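Local atomic coordinates of tricorn protease (PDB entry 1K32), a protein that acts as a serine peptidase, probably cutting proteasome-derived peptides into smaller fragments, with beta-propellers thought to gate the passage of substrate and product. Residues A[54-59]-A[105-110]; A[68-73]-A[100-105]. All coordinates share one frame; numbering follows the deposited sequence.

Contact 1: residues A[54-59]-A[105-110]; sequences VINNAR and RRMFTD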
loop_
_atom_site.group_PDB
_atom_site.type_symbol
_atom_site.label_atom_id
_atom_site.label_comp_id
_atom_site.label_asym_id
_atom_site.label_seq_id
_atom_site.Cartn_x
_atom_site.Cartn_y
_atom_site.Cartn_z
ATOM N N VAL A 54 -53.793 -13.246 13.293
ATOM C CA VAL A 54 -54.798 -12.787 14.254
ATOM C C VAL A 54 -56.164 -12.482 13.652
ATOM O O VAL A 54 -56.318 -11.514 12.915
ATOM C CB VAL A 54 -54.331 -11.519 15.000
ATOM C CG1 VAL A 54 -55.417 -11.061 15.960
ATOM C CG2 VAL A 54 -53.031 -11.803 15.743
ATOM N N ILE A 55 -57.154 -13.300 13.998
ATOM C CA ILE A 55 -58.516 -13.102 13.515
ATOM C C ILE A 55 -59.286 -12.136 14.433
ATOM O O ILE A 55 -59.273 -12.285 15.655
ATOM C CB ILE A 55 -59.263 -14.435 13.448
ATOM C CG1 ILE A 55 -58.503 -15.397 12.524
ATOM C CG2 ILE A 55 -60.699 -14.203 12.989
ATOM C CD1 ILE A 55 -59.006 -16.837 12.565
ATOM N N ASN A 56 -59.946 -11.142 13.839
ATOM C CA ASN A 56 -60.715 -10.175 14.624
ATOM C C ASN A 56 -62.189 -10.136 14.214
ATOM O O ASN A 56 -63.005 -9.510 14.890
ATOM C CB ASN A 56 -60.117 -8.766 14.489
ATOM C CG ASN A 56 -60.493 -8.101 13.185
ATOM O OD1 ASN A 56 -61.296 -7.155 13.155
ATOM N ND2 ASN A 56 -59.936 -8.599 12.094
ATOM N N ASN A 57 -62.521 -10.794 13.107
ATOM C CA ASN A 57 -63.894 -10.824 12.613
ATOM C C ASN A 57 -64.156 -12.104 11.824
ATOM O O ASN A 57 -63.275 -12.607 11.144
ATOM C CB ASN A 57 -64.176 -9.605 11.731
ATOM C CG ASN A 57 -65.669 -9.382 11.498
ATOM O OD1 ASN A 57 -66.477 -9.672 12.367
ATOM N ND2 ASN A 57 -66.035 -8.849 10.324
ATOM N N ALA A 58 -65.372 -12.628 11.942
ATOM C CA ALA A 58 -65.774 -13.854 11.245
ATOM C C ALA A 58 -67.277 -13.762 11.049
ATOM O O ALA A 58 -68.011 -13.522 12.009
ATOM C CB ALA A 58 -65.431 -15.087 12.075
ATOM N N ARG A 59 -67.717 -13.952 9.806
ATOM C CA ARG A 59 -69.127 -13.850 9.457
ATOM C C ARG A 59 -69.660 -15.071 8.728
ATOM O O ARG A 59 -69.084 -15.500 7.726
ATOM C CB ARG A 59 -69.357 -12.620 8.564
ATOM C CG ARG A 59 -69.182 -11.265 9.254
ATOM C CD ARG A 59 -70.277 -11.056 10.299
ATOM N NE ARG A 59 -71.601 -11.019 9.689
ATOM C CZ ARG A 59 -72.064 -10.005 8.964
ATOM N NH1 ARG A 59 -73.281 -10.059 8.444
ATOM N NH2 ARG A 59 -71.316 -8.929 8.770
ATOM N N ARG A 105 -57.435 1.133 15.368
ATOM C CA ARG A 105 -58.616 1.983 15.263
ATOM C C ARG A 105 -59.235 2.000 13.859
ATOM O O ARG A 105 -60.331 2.535 13.659
ATOM C CB ARG A 105 -58.271 3.408 15.720
ATOM C CG ARG A 105 -57.008 3.951 15.091
ATOM C CD ARG A 105 -56.362 5.064 15.917
ATOM N NE ARG A 105 -55.134 5.525 15.275
ATOM C CZ ARG A 105 -54.012 4.813 15.198
ATOM N NH1 ARG A 105 -52.950 5.315 14.581
ATOM N NH2 ARG A 105 -53.939 3.610 15.754
ATOM N N ARG A 106 -58.536 1.424 12.885
ATOM C CA ARG A 106 -59.074 1.360 11.531
ATOM C C ARG A 106 -58.648 0.040 10.915
ATOM O O ARG A 106 -57.729 -0.017 10.103
ATOM C CB ARG A 106 -58.588 2.538 10.675
ATOM C CG ARG A 106 -59.077 3.898 11.167
ATOM C CD ARG A 106 -58.881 5.005 10.125
ATOM N NE ARG A 106 -57.497 5.139 9.671
ATOM C CZ ARG A 106 -57.094 6.006 8.743
ATOM N NH1 ARG A 106 -55.813 6.060 8.392
ATOM N NH2 ARG A 106 -57.970 6.817 8.154
ATOM N N MET A 107 -59.313 -1.024 11.345
ATOM C CA MET A 107 -59.038 -2.380 10.873
ATOM C C MET A 107 -59.823 -2.577 9.588
ATOM O O MET A 107 -60.876 -3.226 9.579
ATOM C CB MET A 107 -59.473 -3.397 11.939
ATOM C CG MET A 107 -58.613 -3.389 13.210
ATOM S SD MET A 107 -59.162 -4.584 14.458
ATOM C CE MET A 107 -60.179 -3.545 15.418
ATOM N N PHE A 108 -59.289 -2.022 8.501
ATOM C CA PHE A 108 -59.953 -2.062 7.209
ATOM C C PHE A 108 -59.722 -3.300 6.350
ATOM O O PHE A 108 -58.830 -4.097 6.622
ATOM C CB PHE A 108 -59.630 -0.766 6.446
ATOM C CG PHE A 108 -60.196 0.476 7.105
ATOM C CD1 PHE A 108 -59.812 1.752 6.678
ATOM C CD2 PHE A 108 -61.148 0.368 8.127
ATOM C CE1 PHE A 108 -60.370 2.902 7.249
ATOM C CE2 PHE A 108 -61.715 1.521 8.710
ATOM C CZ PHE A 108 -61.321 2.790 8.263
ATOM N N THR A 109 -60.528 -3.430 5.298
ATOM C CA THR A 109 -60.509 -4.597 4.417
ATOM C C THR A 109 -61.177 -5.630 5.300
ATOM O O THR A 109 -60.521 -6.339 6.082
ATOM C CB THR A 109 -59.101 -5.065 4.061
ATOM O OG1 THR A 109 -58.434 -4.022 3.343
ATOM C CG2 THR A 109 -59.163 -6.329 3.181
ATOM N N ASP A 110 -62.499 -5.682 5.181
ATOM C CA ASP A 110 -63.302 -6.570 6.003
ATOM C C ASP A 110 -64.584 -6.972 5.289
ATOM O O ASP A 110 -64.841 -6.546 4.168
ATOM C CB ASP A 110 -63.646 -5.834 7.306
ATOM C CG ASP A 110 -64.048 -6.768 8.434
ATOM O OD1 ASP A 110 -64.210 -6.270 9.574
ATOM O OD2 ASP A 110 -64.203 -7.977 8.195
#
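Asn57, on the first strand of a beta-propeller blade, meets Asp110 where the chain crosses into the next blade, and Asn56 meets Met107 on the same crossing. One hydrogen bond carries the polar half of the contact: Asn57 ND2 donates to Asp110 OD2 at 2.9 Å, and with an N-H...O angle of 171° it is nearly straight. The acceptor lies in the plane of the Asn57 amide, whereas the nitrogen reaches the syn side of OD2 from 24° out of the carboxylate plane. The amide and carboxylate planes stand at right angles, and the amide meets the carboxylate crosswise. Asn57 reaches across because its CG is anti to the backbone N (chi1 -165°), which carries the amide forward from the strand. With an alanine in place of Asp110, Asn57 ND2 would probably be left without this acceptor and its amide would be set free to turn. The second half is looser: the thioether of Met107 slides past the Asn56 side chain in the opposite direction, the two lying side by side. An inverse gamma turn centred on Met107 is closed by a weak hydrogen bond from Phe108 N to Arg106 O at 3.0 Å. Just beyond it, a G1 beta bulge sets Thr109 and Asp110 opposite Ser123, at the point where strand 110-114 of the next blade begins. The backbones stay well apart, 7.9 Å between Asn57 CA and Asp110 CA, and Arg70 of strand 66-73 touches both Met107 and Asp110. Tyr703 of helix 702-714 packs on Asn56 and Met107, while His251 of strand 249-254 touches Asn57.

Contact 2: residues A[68-73]-A[100-105]; sequences AIRVMR and GKSTGR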
loop_
_atom_site.group_PDB
_atom_site.type_symbol
_atom_site.label_atom_id
_atom_site.label_comp_id
_atom_site.label_asym_id
_atom_site.label_seq_id
_atom_site.Cartn_x
_atom_site.Cartn_y
_atom_site.Cartn_z
ATOM N N ALA A 68 -66.808 -16.257 6.359
ATOM C CA ALA A 68 -65.842 -15.298 5.830
ATOM C C ALA A 68 -65.004 -14.819 7.017
ATOM O O ALA A 68 -65.542 -14.495 8.083
ATOM C CB ALA A 68 -66.562 -14.144 5.166
ATOM N N ILE A 69 -63.690 -14.770 6.839
ATOM C CA ILE A 69 -62.799 -14.406 7.935
ATOM C C ILE A 69 -61.773 -13.314 7.642
ATOM O O ILE A 69 -61.142 -13.311 6.576
ATOM C CB ILE A 69 -62.019 -15.658 8.404
ATOM C CG1 ILE A 69 -62.998 -16.778 8.771
ATOM C CG2 ILE A 69 -61.127 -15.306 9.584
ATOM C CD1 ILE A 69 -62.331 -18.125 9.036
ATOM N N ARG A 70 -61.606 -12.394 8.595
ATOM C CA ARG A 70 -60.608 -11.329 8.466
ATOM C C ARG A 70 -59.431 -11.674 9.384
ATOM O O ARG A 70 -59.596 -11.873 10.591
ATOM C CB ARG A 70 -61.171 -9.952 8.855
ATOM C CG ARG A 70 -60.125 -8.829 8.688
ATOM C CD ARG A 70 -60.655 -7.434 9.001
ATOM N NE ARG A 70 -59.687 -6.352 8.732
ATOM C CZ ARG A 70 -58.676 -6.009 9.533
ATOM N NH1 ARG A 70 -57.871 -5.012 9.214
ATOM N NH2 ARG A 70 -58.462 -6.660 10.663
ATOM N N VAL A 71 -58.238 -11.776 8.816
ATOM C CA VAL A 71 -57.089 -12.101 9.639
ATOM C C VAL A 71 -56.008 -11.066 9.441
ATOM O O VAL A 71 -55.837 -10.556 8.340
ATOM C CB VAL A 71 -56.533 -13.512 9.296
ATOM C CG1 VAL A 71 -56.218 -13.607 7.833
ATOM C CG2 VAL A 71 -55.276 -13.801 10.118
ATOM N N MET A 72 -55.291 -10.729 10.505
ATOM C CA MET A 72 -54.202 -9.760 10.383
ATOM C C MET A 72 -52.829 -10.429 10.534
ATOM O O MET A 72 -52.688 -11.423 11.235
ATOM C CB MET A 72 -54.359 -8.650 11.428
ATOM C CG MET A 72 -55.574 -7.754 11.215
ATOM S SD MET A 72 -55.871 -6.743 12.711
ATOM C CE MET A 72 -56.581 -8.032 13.728
ATOM N N ARG A 73 -51.829 -9.901 9.836
ATOM C CA ARG A 73 -50.461 -10.428 9.907
ATOM C C ARG A 73 -49.481 -9.272 9.965
ATOM O O ARG A 73 -49.870 -8.133 9.741
ATOM C CB ARG A 73 -50.156 -11.328 8.704
ATOM C CG ARG A 73 -50.704 -12.727 8.879
ATOM C CD ARG A 73 -50.346 -13.637 7.725
ATOM N NE ARG A 73 -51.067 -14.902 7.830
ATOM C CZ ARG A 73 -50.972 -15.897 6.954
ATOM N NH1 ARG A 73 -51.669 -17.007 7.136
ATOM N NH2 ARG A 73 -50.185 -15.784 5.900
ATOM N N GLY A 100 -54.401 -5.244 2.729
ATOM C CA GLY A 100 -54.908 -3.957 3.172
ATOM C C GLY A 100 -54.209 -3.435 4.425
ATOM O O GLY A 100 -53.855 -4.212 5.315
ATOM N N LYS A 101 -53.997 -2.124 4.496
ATOM C CA LYS A 101 -53.351 -1.524 5.664
ATOM C C LYS A 101 -54.328 -1.562 6.835
ATOM O O LYS A 101 -55.523 -1.369 6.658
ATOM C CB LYS A 101 -52.969 -0.072 5.401
ATOM C CG LYS A 101 -52.027 0.156 4.234
ATOM C CD LYS A 101 -51.751 1.652 4.096
ATOM C CE LYS A 101 -50.814 1.970 2.942
ATOM N NZ LYS A 101 -50.440 3.413 2.962
ATOM N N SER A 102 -53.815 -1.783 8.035
ATOM C CA SER A 102 -54.689 -1.863 9.201
ATOM C C SER A 102 -54.034 -1.277 10.453
ATOM O O SER A 102 -52.825 -1.376 10.618
ATOM C CB SER A 102 -55.046 -3.341 9.439
ATOM O OG SER A 102 -55.823 -3.556 10.607
ATOM N N THR A 103 -54.838 -0.634 11.296
ATOM C CA THR A 103 -54.384 -0.105 12.588
ATOM C C THR A 103 -55.492 -0.543 13.549
ATOM O O THR A 103 -56.581 -0.920 13.105
ATOM C CB THR A 103 -54.271 1.440 12.621
ATOM O OG1 THR A 103 -55.578 2.030 12.572
ATOM C CG2 THR A 103 -53.450 1.935 11.447
ATOM N N GLY A 104 -55.223 -0.518 14.851
ATOM C CA GLY A 104 -56.229 -0.929 15.812
ATOM C C GLY A 104 -57.526 -0.142 15.725
ATOM O O GLY A 104 -58.598 -0.683 15.963
ATOM N N ARG A 105 -57.435 1.133 15.368
ATOM C CA ARG A 105 -58.616 1.983 15.263
ATOM C C ARG A 105 -59.235 2.000 13.859
ATOM O O ARG A 105 -60.331 2.535 13.659
ATOM C CB ARG A 105 -58.271 3.408 15.720
ATOM C CG ARG A 105 -57.008 3.951 15.091
ATOM C CD ARG A 105 -56.362 5.064 15.917
ATOM N NE ARG A 105 -55.134 5.525 15.275
ATOM C CZ ARG A 105 -54.012 4.813 15.198
ATOM N NH1 ARG A 105 -52.950 5.315 14.581
ATOM N NH2 ARG A 105 -53.939 3.610 15.754
#
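Ser102 receives the end of Arg70 in the buried part of this contact: Arg70 NH1 donates to Ser102 OG at 2.9 Å, with the hydroxyl oxygen near the guanidinium plane and an N-H...O angle of 155°. Arg70 gets there by a chain extended as far as NE, its CG lying opposite the backbone N (chi1 -179°). Also at the guanidinium edge, in its plane, is Met72 SD, to which Arg70 NH2 makes a weak hydrogen bond of 3.3 Å. The sulfur comes within 3.8 Å of Ser102 OG as well, so the three side chains close on one another. Further bonds from Arg70 NE to Thr109 O and from NH1 to Phe108 O help fix the rotation of the guanidinium group. The other side of segment 100-105 is looser. The CB atoms of Lys101 and Thr103 are directed away from strand 66-73, and Lys101 and Gly104 are exposed to solvent. Between the two segments runs strand 79-86, which pairs antiparallel with both 66-73 and 100-103; the Arg70 side chain touches its Ala80 and Leu82 on the way to Ser102.

In the fold
From the N terminus the chain enters the blade on strand 54-60, turns into 66-73, and continues through 79-86 and 91-94 before 100-103 returns to pair with 79-86. Contact 2 closes the shorter loop, from 68-73 to 100-105; contact 1, from 54-59 to 105-110, encloses it, and Arg105 belongs to both. Their centres lie about 4 Å apart; strands 54-60 and 66-73 are antiparallel neighbours, and 100-103 pairs likewise with 106-107. Together they join the blade's first two strands to strands 100-103 and 106-107 and to the start of the following blade, strand 110-114, with Arg70 of strand 66-73 reaching both 100-105 and 105-110.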